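Local coordinates for heme-binding protein A (Haemophilus parasuis 29755, PDB 3TPA) that probably binds glutathione, acting as the extracytoplasmic solute-binding component of an ABC-type import system, at residues K20-I25 / S163-E168; L271-L276 / S476-F481; L292-D297 / Q330-L335. The protein carries 1 engineered substitution. All blocks are in the same frame, centred on the assembly; numbering follows the deposited sequence.

Contact 1: residues K20-I25 / S163-E168; sequences KLSPAI and SIYSKE
The phenol oxygen of Tyr165 works in both directions at once, giving its proton to one residue of segment 20-25 and taking a proton from another. It donates to the serine hydroxyl, with Tyr165 OH and Ser22 OG 2.7 Å apart. It accepts from the main chain, Ala24 N lying 3.0 Å from Tyr165 OH on a nearly straight bond, 173° at the hydrogen. Anti to its own backbone N (chi1 172°), Ser22 OG comes to the edge of the ring, near its plane. Between these two polar grips Pro23 supplies carbon: its CD comes to 3.3 Å from Tyr165 OH as the proline ring and the phenol pass alongside, pointing opposite ways. Ala24 CB leans obliquely on the ring, 4.1 Å from Tyr165 CE2. Beside them Ser163 turns its side chain to the same proline, Ser163 CB being 3.8 Å from Pro23 CG.

The acceptor side of this arrangement depends on a tight turn, in which Pro23 and Ala24 form a short 3-10 segment and Ile25 N bonds to Ser22 O at 3.2 Å. The turn belongs to the long loop between strand 9-14 and helix 36-39, and Tyr165 to the extended lead-in of helix 167-175, where Ser166 is the N-cap. A buried tyrosine thus joins two loops of a family 5 solute-binding protein.

Further out, Ser22 OG has a second hydrogen-bond partner in Asp183 OD1 of helix 181-184, whose carboxylate would probably polarise the serine and, through it, the phenol. Ser163 OG is engaged by Asp160 O and Arg42 NH1, which hold it beside the proline. At the base of the tyrosine, Ser100 OG of helix 94-105 is hydrogen-bonded to Tyr165 N.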
loop_
_atom_site.group_PDB
_atom_site.type_symbol
_atom_site.label_atom_id
_atom_site.label_comp_id
_atom_site.label_asym_id
_atom_site.label_seq_id
_atom_site.Cartn_x
_atom_site.Cartn_y
_atom_site.Cartn_z
ATOM N N LYS A 20 16.320 -4.705 -5.712
ATOM C CA LYS A 20 17.058 -4.032 -4.640
ATOM C C LYS A 20 16.870 -4.702 -3.282
ATOM O O LYS A 20 15.746 -4.989 -2.888
ATOM C CB LYS A 20 16.636 -2.561 -4.584
ATOM C CG LYS A 20 17.325 -1.713 -5.646
ATOM C CD LYS A 20 16.514 -0.488 -5.981
ATOM C CE LYS A 20 17.031 0.184 -7.243
ATOM N NZ LYS A 20 16.025 1.142 -7.782
ATOM N N LEU A 21 17.962 -4.960 -2.570
ATOM C CA LEU A 21 17.864 -5.513 -1.214
ATOM C C LEU A 21 18.048 -4.445 -0.130
ATOM O O LEU A 21 18.585 -4.713 0.951
ATOM C CB LEU A 21 18.875 -6.641 -1.017
ATOM C CG LEU A 21 18.638 -7.881 -1.887
ATOM C CD1 LEU A 21 19.833 -8.794 -1.828
ATOM C CD2 LEU A 21 17.361 -8.625 -1.477
ATOM N N SER A 22 17.606 -3.230 -0.433
ATOM C CA SER A 22 17.749 -2.104 0.485
ATOM C C SER A 22 16.442 -1.335 0.513
ATOM O O SER A 22 16.144 -0.606 -0.430
ATOM C CB SER A 22 18.884 -1.184 0.032
ATOM O OG SER A 22 18.944 0.023 0.791
ATOM N N PRO A 23 15.649 -1.506 1.586
ATOM C CA PRO A 23 14.318 -0.883 1.661
ATOM C C PRO A 23 14.293 0.624 1.494
ATOM O O PRO A 23 13.326 1.116 0.931
ATOM C CB PRO A 23 13.793 -1.270 3.063
ATOM C CG PRO A 23 14.920 -1.929 3.765
ATOM C CD PRO A 23 15.897 -2.407 2.724
ATOM N N ALA A 24 15.305 1.352 1.960
ATOM C CA ALA A 24 15.268 2.813 1.855
ATOM C C ALA A 24 15.151 3.286 0.397
ATOM O O ALA A 24 14.561 4.336 0.117
ATOM C CB ALA A 24 16.511 3.436 2.512
ATOM N N ILE A 25 15.713 2.516 -0.528
ATOM C CA ILE A 25 15.807 2.963 -1.928
ATOM C C ILE A 25 15.013 2.125 -2.922
ATOM O O ILE A 25 15.327 2.089 -4.104
ATOM C CB ILE A 25 17.276 3.050 -2.412
ATOM C CG1 ILE A 25 17.959 1.688 -2.304
ATOM C CG2 ILE A 25 18.051 4.073 -1.591
ATOM C CD1 ILE A 25 19.338 1.628 -2.952
ATOM N N SER A 163 13.063 1.075 7.698
ATOM C CA SER A 163 13.853 0.042 8.363
ATOM C C SER A 163 15.124 0.660 8.911
ATOM O O SER A 163 15.687 1.577 8.308
ATOM C CB SER A 163 14.233 -1.052 7.376
ATOM O OG SER A 163 13.098 -1.806 7.002
ATOM N N ILE A 164 15.580 0.161 10.054
ATOM C CA ILE A 164 16.751 0.745 10.696
ATOM C C ILE A 164 18.006 -0.032 10.308
ATOM O O ILE A 164 18.116 -1.236 10.583
ATOM C CB ILE A 164 16.586 0.781 12.225
ATOM C CG1 ILE A 164 15.320 1.561 12.617
ATOM C CG2 ILE A 164 17.821 1.369 12.895
ATOM C CD1 ILE A 164 15.266 2.975 12.083
ATOM N N TYR A 165 18.921 0.670 9.640
ATOM C CA TYR A 165 20.226 0.156 9.253
ATOM C C TYR A 165 21.259 0.383 10.363
ATOM O O TYR A 165 21.021 1.104 11.330
ATOM C CB TYR A 165 20.734 0.919 8.034
ATOM C CG TYR A 165 19.956 0.716 6.748
ATOM C CD1 TYR A 165 20.554 0.108 5.637
ATOM C CD2 TYR A 165 18.633 1.132 6.638
ATOM C CE1 TYR A 165 19.842 -0.071 4.440
ATOM C CE2 TYR A 165 17.927 0.962 5.467
ATOM C CZ TYR A 165 18.530 0.362 4.370
ATOM O OH TYR A 165 17.800 0.202 3.208
ATOM N N SER A 166 22.426 -0.227 10.193
ATOM C CA SER A 166 23.490 -0.110 11.167
ATOM C C SER A 166 24.442 0.996 10.736
ATOM O O SER A 166 25.036 0.916 9.675
ATOM C CB SER A 166 24.268 -1.418 11.256
ATOM O OG SER A 166 25.507 -1.205 11.920
ATOM N N LYS A 167 24.587 2.030 11.551
ATOM C CA LYS A 167 25.551 3.073 11.226
ATOM C C LYS A 167 26.977 2.561 11.401
ATOM O O LYS A 167 27.874 2.970 10.680
ATOM C CB LYS A 167 25.317 4.336 12.065
ATOM C CG LYS A 167 26.284 5.479 11.724
ATOM C CD LYS A 167 26.045 6.685 12.633
ATOM C CE LYS A 167 26.770 7.932 12.129
ATOM N NZ LYS A 167 28.245 7.812 12.111
ATOM N N GLU A 168 27.192 1.660 12.353
ATOM C CA GLU A 168 28.539 1.116 12.548
ATOM C C GLU A 168 29.014 0.435 11.259
ATOM O O GLU A 168 30.127 0.669 10.768
ATOM C CB GLU A 168 28.580 0.152 13.741
ATOM C CG GLU A 168 29.959 -0.429 14.012
ATOM C CD GLU A 168 30.082 -1.059 15.389
ATOM O OE1 GLU A 168 29.056 -1.488 15.968
ATOM O OE2 GLU A 168 31.220 -1.123 15.898
#

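Contact 2: residues L271-L276 / S476-F481; sequences LAYIGL and SPIIPF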
loop_
_atom_site.group_PDB
_atom_site.type_symbol
_atom_site.label_atom_id
_atom_site.label_comp_id
_atom_site.label_asym_id
_atom_site.label_seq_id
_atom_site.Cartn_x
_atom_site.Cartn_y
_atom_site.Cartn_z
ATOM N N LEU A 271 -8.791 1.070 -4.375
ATOM C CA LEU A 271 -10.130 1.372 -4.881
ATOM C C LEU A 271 -10.056 1.573 -6.375
ATOM O O LEU A 271 -9.211 2.326 -6.868
ATOM C CB LEU A 271 -10.679 2.661 -4.254
ATOM C CG LEU A 271 -12.055 3.146 -4.772
ATOM C CD1 LEU A 271 -13.143 2.134 -4.428
ATOM C CD2 LEU A 271 -12.431 4.560 -4.217
ATOM N N ALA A 272 -10.928 0.885 -7.100
ATOM C CA ALA A 272 -11.070 1.110 -8.527
ATOM C C ALA A 272 -12.358 1.874 -8.650
ATOM O O ALA A 272 -13.351 1.501 -8.040
ATOM C CB ALA A 272 -11.172 -0.215 -9.272
ATOM N N TYR A 273 -12.355 2.950 -9.424
ATOM C CA TYR A 273 -13.534 3.812 -9.485
ATOM C C TYR A 273 -13.666 4.431 -10.857
ATOM O O TYR A 273 -12.738 4.401 -11.644
ATOM C CB TYR A 273 -13.452 4.921 -8.431
ATOM C CG TYR A 273 -12.266 5.843 -8.581
ATOM C CD1 TYR A 273 -12.350 7.004 -9.345
ATOM C CD2 TYR A 273 -11.055 5.557 -7.956
ATOM C CE1 TYR A 273 -11.268 7.860 -9.475
ATOM C CE2 TYR A 273 -9.972 6.415 -8.070
ATOM C CZ TYR A 273 -10.082 7.557 -8.832
ATOM O OH TYR A 273 -9.000 8.391 -8.966
ATOM N N ILE A 274 -14.823 5.019 -11.128
ATOM C CA ILE A 274 -14.985 5.844 -12.311
ATOM C C ILE A 274 -14.820 7.289 -11.843
ATOM O O ILE A 274 -15.580 7.763 -11.008
ATOM C CB ILE A 274 -16.369 5.653 -12.952
ATOM C CG1 ILE A 274 -16.607 4.196 -13.364
ATOM C CG2 ILE A 274 -16.563 6.603 -14.138
ATOM C CD1 ILE A 274 -15.612 3.658 -14.436
ATOM N N GLY A 275 -13.824 7.993 -12.368
ATOM C CA GLY A 275 -13.614 9.382 -11.991
ATOM C C GLY A 275 -14.548 10.219 -12.842
ATOM O O GLY A 275 -14.797 9.873 -13.990
ATOM N N LEU A 276 -15.084 11.298 -12.276
ATOM C CA LEU A 276 -15.908 12.234 -13.028
ATOM C C LEU A 276 -15.363 13.643 -12.859
ATOM O O LEU A 276 -15.218 14.142 -11.738
ATOM C CB LEU A 276 -17.354 12.176 -12.537
ATOM C CG LEU A 276 -18.062 10.823 -12.624
ATOM C CD1 LEU A 276 -19.457 10.886 -11.955
ATOM C CD2 LEU A 276 -18.179 10.396 -14.077
ATOM N N SER A 476 -21.248 12.420 -4.797
ATOM C CA SER A 476 -20.858 11.451 -5.835
ATOM C C SER A 476 -19.841 11.959 -6.880
ATOM O O SER A 476 -20.073 11.818 -8.082
ATOM C CB SER A 476 -22.107 10.913 -6.555
ATOM O OG SER A 476 -21.789 9.796 -7.386
ATOM N N PRO A 477 -18.704 12.531 -6.433
ATOM C CA PRO A 477 -17.740 13.034 -7.435
ATOM C C PRO A 477 -16.987 11.939 -8.212
ATOM O O PRO A 477 -16.501 12.172 -9.330
ATOM C CB PRO A 477 -16.758 13.861 -6.594
ATOM C CG PRO A 477 -16.864 13.325 -5.229
ATOM C CD PRO A 477 -18.296 12.875 -5.057
ATOM N N ILE A 478 -16.840 10.775 -7.592
ATOM C CA ILE A 478 -16.370 9.584 -8.284
ATOM C C ILE A 478 -17.346 8.487 -7.920
ATOM O O ILE A 478 -18.097 8.615 -6.955
ATOM C CB ILE A 478 -14.944 9.140 -7.881
ATOM C CG1 ILE A 478 -14.889 8.656 -6.425
ATOM C CG2 ILE A 478 -13.897 10.271 -8.134
ATOM C CD1 ILE A 478 -13.509 8.107 -6.043
ATOM N N ILE A 479 -17.346 7.417 -8.704
ATOM C CA ILE A 479 -18.207 6.274 -8.450
ATOM C C ILE A 479 -17.318 5.098 -8.073
ATOM O O ILE A 479 -16.758 4.441 -8.943
ATOM C CB ILE A 479 -19.011 5.925 -9.714
ATOM C CG1 ILE A 479 -19.863 7.119 -10.163
ATOM C CG2 ILE A 479 -19.889 4.696 -9.490
ATOM C CD1 ILE A 479 -20.344 7.045 -11.597
ATOM N N PRO A 480 -17.172 4.830 -6.768
ATOM C CA PRO A 480 -16.408 3.646 -6.359
ATOM C C PRO A 480 -17.099 2.390 -6.853
ATOM O O PRO A 480 -18.322 2.325 -6.783
ATOM C CB PRO A 480 -16.489 3.700 -4.827
ATOM C CG PRO A 480 -16.689 5.195 -4.521
ATOM C CD PRO A 480 -17.659 5.592 -5.602
ATOM N N PHE A 481 -16.349 1.416 -7.358
ATOM C CA PHE A 481 -16.964 0.131 -7.689
ATOM C C PHE A 481 -16.269 -1.145 -7.179
ATOM O O PHE A 481 -16.924 -2.169 -7.027
ATOM C CB PHE A 481 -17.277 0.025 -9.195
ATOM C CG PHE A 481 -16.056 0.066 -10.093
ATOM C CD1 PHE A 481 -15.287 -1.075 -10.295
ATOM C CD2 PHE A 481 -15.707 1.242 -10.765
ATOM C CE1 PHE A 481 -14.168 -1.050 -11.129
ATOM C CE2 PHE A 481 -14.591 1.282 -11.613
ATOM C CZ PHE A 481 -13.815 0.126 -11.787
#
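Two groups of one strand converge on the carbonyl oxygen of Ile274: the amide of Ile479, with Ile479 N 2.9 Å from Ile274 O, and the CA-H of Ile478 in a longer CA-H...O contact. Its reciprocal runs from Ile274 N to Ile479 O at 3.0 Å. Ala272 O meets a single residue twice. It accepts the N-H of Phe481, with Phe481 N 3.1 Å from Ala272 O, and it also stands over the centre of that residue's own ring. Phe481 CG sits between its own backbone N and carbonyl carbon (chi1 63°), and the ring beyond it lies against Ala272, CE1 touching Ala272 CB. The Ile274 side chain crosses that of Phe481 at about a right angle, with Ile274 CD1 against Phe481 CE2.

The pairing is antiparallel and makes strands 261-276 and 478-491 neighbours in a mixed six-stranded sheet, where strand 261-276 is paired on its other side with strand 407-413. Ile274 and Ile479 form a hydrogen-bonded pair, flanked by the non-hydrogen-bonded pairs Tyr273 with Pro480 and Gly275 with Ile478.

On the sheet face of Tyr273, Ile478 CD1 lies over the phenol ring in a CH-pi contact, 3.8 Å from the Tyr273 ring centroid and offset toward the rim. Gly275 CA lies at the edge of the same ring, in its plane. Leu271 CD2 meets Ile478 CD1 tip to tip, while Leu271 CD1 meets Pro480 CB at 3.7 Å. Past Ile478 the pairing slackens, and Leu276 N makes a weak bond to Pro477 O at 3.4 Å. Helix 458-475 covers the Ile478 side through Phe472; helix 298-306 packs on Phe481 through Ile301 and Tyr306.

Contact 3: residues L292-D297 / Q330-L335; sequences LHHATD and QYEFNL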
loop_
_atom_site.group_PDB
_atom_site.type_symbol
_atom_site.label_atom_id
_atom_site.label_comp_id
_atom_site.label_asym_id
_atom_site.label_seq_id
_atom_site.Cartn_x
_atom_site.Cartn_y
_atom_site.Cartn_z
ATOM N N LEU A 292 -25.472 8.817 -13.175
ATOM C CA LEU A 292 -24.429 7.941 -13.722
ATOM C C LEU A 292 -24.054 6.857 -12.734
ATOM O O LEU A 292 -23.676 5.754 -13.119
ATOM C CB LEU A 292 -23.193 8.762 -14.071
ATOM C CG LEU A 292 -23.481 9.783 -15.159
ATOM C CD1 LEU A 292 -22.253 10.596 -15.470
ATOM C CD2 LEU A 292 -24.030 9.077 -16.423
ATOM N N HIS A 293 -24.159 7.193 -11.449
ATOM C CA HIS A 293 -23.854 6.262 -10.348
ATOM C C HIS A 293 -24.932 5.172 -10.320
ATOM O O HIS A 293 -24.623 3.985 -10.267
ATOM C CB HIS A 293 -23.773 7.039 -9.020
ATOM C CG HIS A 293 -23.035 6.322 -7.936
ATOM N ND1 HIS A 293 -22.234 6.981 -7.010
ATOM C CD2 HIS A 293 -22.962 5.008 -7.626
ATOM C CE1 HIS A 293 -21.713 6.097 -6.185
ATOM N NE2 HIS A 293 -22.140 4.885 -6.534
ATOM N N HIS A 294 -26.198 5.576 -10.396
ATOM C CA HIS A 294 -27.300 4.615 -10.492
ATOM C C HIS A 294 -27.192 3.726 -11.721
ATOM O O HIS A 294 -27.699 2.617 -11.717
ATOM C CB HIS A 294 -28.675 5.313 -10.514
ATOM C CG HIS A 294 -29.187 5.694 -9.163
ATOM N ND1 HIS A 294 -29.561 4.761 -8.220
ATOM C CD2 HIS A 294 -29.396 6.904 -8.599
ATOM C CE1 HIS A 294 -29.966 5.379 -7.126
ATOM N NE2 HIS A 294 -29.889 6.680 -7.333
ATOM N N ALA A 295 -26.551 4.222 -12.776
ATOM C CA ALA A 295 -26.423 3.466 -14.018
ATOM C C ALA A 295 -25.073 2.768 -14.133
ATOM O O ALA A 295 -24.627 2.465 -15.229
ATOM C CB ALA A 295 -26.656 4.366 -15.220
ATOM N N THR A 296 -24.423 2.546 -12.995
ATOM C CA THR A 296 -23.157 1.818 -12.943
ATOM C C THR A 296 -23.446 0.470 -12.288
ATOM O O THR A 296 -23.763 0.396 -11.100
ATOM C CB THR A 296 -22.045 2.603 -12.168
ATOM O OG1 THR A 296 -21.828 3.873 -12.789
ATOM C CG2 THR A 296 -20.712 1.841 -12.171
ATOM N N ASP A 297 -23.376 -0.591 -13.092
ATOM C CA ASP A 297 -23.658 -1.950 -12.632
ATOM C C ASP A 297 -22.390 -2.505 -11.996
ATOM O O ASP A 297 -21.582 -3.128 -12.673
ATOM C CB ASP A 297 -24.054 -2.829 -13.827
ATOM C CG ASP A 297 -24.745 -4.122 -13.408
ATOM O OD1 ASP A 297 -24.553 -4.563 -12.261
ATOM O OD2 ASP A 297 -25.471 -4.711 -14.240
ATOM N N GLN A 330 -26.339 3.905 -0.539
ATOM C CA GLN A 330 -25.830 3.549 -1.860
ATOM C C GLN A 330 -26.776 4.022 -2.957
ATOM O O GLN A 330 -28.000 4.149 -2.745
ATOM C CB GLN A 330 -25.661 2.029 -1.982
ATOM C CG GLN A 330 -24.650 1.443 -1.009
ATOM C CD GLN A 330 -23.264 2.018 -1.218
ATOM O OE1 GLN A 330 -22.674 1.862 -2.286
ATOM N NE2 GLN A 330 -22.748 2.704 -0.205
ATOM N N TYR A 331 -26.215 4.285 -4.132
ATOM C CA TYR A 331 -27.038 4.560 -5.300
ATOM C C TYR A 331 -27.211 3.241 -6.034
ATOM O O TYR A 331 -26.423 2.903 -6.912
ATOM C CB TYR A 331 -26.387 5.607 -6.208
ATOM C CG TYR A 331 -26.111 6.943 -5.526
ATOM C CD1 TYR A 331 -27.104 7.909 -5.399
ATOM C CD2 TYR A 331 -24.857 7.227 -5.003
ATOM C CE1 TYR A 331 -26.840 9.130 -4.767
ATOM C CE2 TYR A 331 -24.597 8.422 -4.397
ATOM C CZ TYR A 331 -25.588 9.365 -4.270
ATOM O OH TYR A 331 -25.282 10.547 -3.659
ATOM N N GLU A 332 -28.233 2.480 -5.663
ATOM C CA GLU A 332 -28.418 1.149 -6.232
ATOM C C GLU A 332 -28.544 1.192 -7.750
ATOM O O GLU A 332 -29.003 2.181 -8.304
ATOM C CB GLU A 332 -29.647 0.474 -5.619
ATOM C CG GLU A 332 -30.982 0.987 -6.148
ATOM C CD GLU A 332 -31.402 2.334 -5.562
ATOM O OE1 GLU A 332 -30.729 2.872 -4.644
ATOM O OE2 GLU A 332 -32.429 2.857 -6.038
ATOM N N PHE A 333 -28.135 0.115 -8.419
ATOM C CA PHE A 333 -28.191 0.069 -9.882
ATOM C C PHE A 333 -29.647 -0.030 -10.349
ATOM O O PHE A 333 -30.351 -0.996 -10.052
ATOM C CB PHE A 333 -27.325 -1.068 -10.459
ATOM C CG PHE A 333 -27.429 -1.216 -11.971
ATOM C CD1 PHE A 333 -26.904 -0.254 -12.820
ATOM C CD2 PHE A 333 -28.063 -2.322 -12.538
ATOM C CE1 PHE A 333 -27.020 -0.387 -14.209
ATOM C CE2 PHE A 333 -28.172 -2.467 -13.922
ATOM C CZ PHE A 333 -27.655 -1.508 -14.754
ATOM N N ASN A 334 -30.086 1.005 -11.054
ATOM C CA ASN A 334 -31.463 1.141 -11.494
ATOM C C ASN A 334 -31.488 2.132 -12.638
ATOM O O ASN A 334 -31.408 3.349 -12.420
ATOM C CB ASN A 334 -32.342 1.633 -10.335
ATOM C CG ASN A 334 -33.825 1.710 -10.695
ATOM O OD1 ASN A 334 -34.201 1.956 -11.836
ATOM N ND2 ASN A 334 -34.672 1.511 -9.701
ATOM N N LEU A 335 -31.578 1.619 -13.857
ATOM C CA LEU A 335 -31.541 2.472 -15.040
ATOM C C LEU A 335 -32.758 3.397 -15.125
ATOM O O LEU A 335 -32.642 4.565 -15.519
ATOM C CB LEU A 335 -31.395 1.626 -16.313
ATOM C CG LEU A 335 -30.051 0.875 -16.472
ATOM C CD1 LEU A 335 -30.041 0.035 -17.728
ATOM C CD2 LEU A 335 -28.838 1.816 -16.471
HETATM O O HOH W 1 -24.838 1.367 -8.630
#
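Tyr331 lays its CB squarely over the imidazole of His294, 3.7 Å from the His294 ring centroid, and turns its ring edge toward that face in an offset edge-to-face pair, planes at 86°. Tyr331 CD2 meanwhile rests on a face of His293, 3.3 Å from His293 ND1, which is itself hydrogen-bonded to Ser476 OG; the two histidines and the tyrosine form an aromatic cluster. The His294 ring is held in rotation by a short bond in its own plane, ND1 donating to Glu332 O at 2.6 Å. His294 O also receives the amide of Asn334, N to O 3.0 Å. Phe333 extends with CG anti to its backbone N (chi1 176°), and its ring stacks on the Asp297 carboxylate, the planes 18° apart, with Asp297 CB over the ring centre at 3.8 Å. One water bridges Thr296 O and Tyr331 O.

Here a helix end meets a helix start: helix 286-294 runs out into Ala295, while Asn334 is the N-cap of helix 335-344, its OD1 bonded to Lys337 N. That helix packs on His294 through Ala338 and Leu341, helix 368-381 lies against Thr296 through Trp379, and His293 faces strand 478-491.

In the fold
From the N terminus, contact 1 comes first: the loop after strand 9-14 is met by the lead-in of helix 167-175, closing an excursion of well over a hundred residues. The chain then passes to the opposite side of its centre, where contact 2, its centre about 38 Å from that of contact 1, pairs strand 261-276 with strand 478-491 and closes a loop of about two hundred residues. Contact 3 opens and shuts within that loop, linking the end of helix 286-294 to the start of helix 335-344. Contacts 2 and 3 touch: Ser476 OG probably hydrogen-bonds His293 ND1, and Ile479 packs on His293 and Thr296, tying strand 478-491 and the turn before it to the end of helix 286-294.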